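PDB 2HDO: phosphoglycolate phosphatase from Lactobacillus plantarum, which probably removes the phosphate from 2-phosphoglycolate by hydrolysis, as a member of the haloacid dehalogenase-like hydrolase family. Local coordinates for residues V127-D132 with L144-E149. Residues are numbered along the deposited sequence; the frame is centred on the assembly and turned at random.
Sequences VTISAD and LLTALE
Ile129, on the edge strand 125-129, packs against Ala147 on helix 142-150, and following its side chain outward gives most of the contact. CB leaves the strand toward the helix. CG1, anti to the carbonyl carbon (chi1 -65°), sits against the helix: Ile129 CG1 lies 3.7 Å from Ala147 CB and 3.9 Å from Ala147 CA. The second torsion (-59°) then carries CD1 toward Thr146, the residue before Ala147 in the helix, where Ile129 CD1 meets Thr146 CG2 at 4.0 Å, the two side chains crossing at about a right angle. It is the methyl of Thr146 that touches; its OG1 hydrogen-bonds back to the carbonyl of Leu142 in the same helix.

Two residues back, Val127 approaches Ala147 from the same face of the strand. Val127 CG1 is 4.1 Å from Ala147 CB and 3.9 Å from Ala147 O, so the alanine methyl touches both strand side chains. Met8 of strand 6-9 packs on Val127 and Ala147 as well.

Strand and helix run nearly antiparallel (161°), their axes 8.4 Å apart at closest approach, as suits a helix packed on the parallel sheet of a HAD-type Rossmann-like core. The backbones of Val127 and Ile129 bond to Ile103 of the neighbouring strand 100-104, and Ile129 also to Thr105 just beyond it. With no hydrogen bond between the two segments, they meet here through methyl and methylene packing.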
# COMPACT_ATOMS: atom_id res chain seq x y z
N VAL A 127 -13.78 5.40 1.31
CA VAL A 127 -12.79 6.27 1.95
C VAL A 127 -11.43 5.98 1.32
O VAL A 127 -11.17 4.86 0.93
CB VAL A 127 -12.71 6.00 3.50
CG1 VAL A 127 -12.23 4.60 3.81
CG2 VAL A 127 -11.84 7.03 4.19
N THR A 128 -10.63 7.03 1.15
CA THR A 128 -9.21 6.88 0.83
C THR A 128 -8.44 7.78 1.81
O THR A 128 -8.78 8.95 2.01
CB THR A 128 -8.85 7.23 -0.63
OG1 THR A 128 -9.12 8.60 -0.89
CG2 THR A 128 -9.63 6.37 -1.63
N ILE A 129 -7.47 7.17 2.48
CA ILE A 129 -6.55 7.86 3.35
C ILE A 129 -5.18 7.79 2.75
O ILE A 129 -4.64 6.69 2.54
CB ILE A 129 -6.52 7.16 4.74
CG1 ILE A 129 -7.88 7.29 5.42
CG2 ILE A 129 -5.50 7.78 5.65
CD1 ILE A 129 -8.39 8.72 5.68
N SER A 130 -4.62 8.97 2.47
CA SER A 130 -3.28 9.11 1.93
C SER A 130 -2.40 9.67 3.03
O SER A 130 -2.86 10.00 4.13
CB SER A 130 -3.25 10.09 0.74
OG SER A 130 -3.37 11.48 1.16
N ALA A 131 -1.13 9.82 2.72
CA ALA A 131 -0.16 10.38 3.65
C ALA A 131 -0.59 11.75 4.13
O ALA A 131 -0.31 12.14 5.27
CB ALA A 131 1.20 10.46 2.99
N ASP A 132 -1.30 12.47 3.26
CA ASP A 132 -1.72 13.85 3.54
C ASP A 132 -2.91 13.98 4.48
O ASP A 132 -3.29 15.10 4.84
CB ASP A 132 -1.99 14.57 2.20
CG ASP A 132 -0.70 14.74 1.37
OD1 ASP A 132 0.19 15.50 1.82
OD2 ASP A 132 -0.53 14.10 0.31
N LEU A 144 -5.10 3.87 9.59
CA LEU A 144 -6.10 2.81 9.50
C LEU A 144 -7.34 3.09 10.35
O LEU A 144 -8.47 2.93 9.91
CB LEU A 144 -5.49 1.46 9.86
CG LEU A 144 -6.37 0.24 9.83
CD1 LEU A 144 -7.18 0.18 8.54
CD2 LEU A 144 -5.56 -1.03 10.02
N LEU A 145 -7.12 3.55 11.57
CA LEU A 145 -8.21 3.83 12.45
C LEU A 145 -9.01 5.04 11.92
O LEU A 145 -10.21 5.09 12.07
CB LEU A 145 -7.69 4.10 13.86
CG LEU A 145 -7.20 2.84 14.55
CD1 LEU A 145 -6.53 3.19 15.88
CD2 LEU A 145 -8.33 1.85 14.78
N THR A 146 -8.35 5.99 11.26
CA THR A 146 -9.06 7.13 10.70
C THR A 146 -9.99 6.68 9.59
O THR A 146 -11.15 7.07 9.53
CB THR A 146 -8.06 8.20 10.24
OG1 THR A 146 -7.31 8.64 11.40
CG2 THR A 146 -8.76 9.38 9.62
N ALA A 147 -9.51 5.78 8.75
CA ALA A 147 -10.31 5.27 7.65
C ALA A 147 -11.54 4.57 8.18
O ALA A 147 -12.66 4.80 7.73
CB ALA A 147 -9.47 4.29 6.77
N LEU A 148 -11.34 3.74 9.20
CA LEU A 148 -12.47 3.00 9.74
C LEU A 148 -13.52 3.89 10.45
O LEU A 148 -14.71 3.68 10.32
CB LEU A 148 -12.01 1.88 10.67
CG LEU A 148 -11.19 0.79 10.02
CD1 LEU A 148 -10.66 -0.13 11.07
CD2 LEU A 148 -12.04 0.08 8.95
N GLU A 149 -13.06 4.94 11.11
CA GLU A 149 -13.97 5.90 11.71
C GLU A 149 -14.84 6.58 10.64
O GLU A 149 -16.02 6.79 10.84
CB GLU A 149 -13.19 6.96 12.49
CG GLU A 149 -14.03 7.69 13.48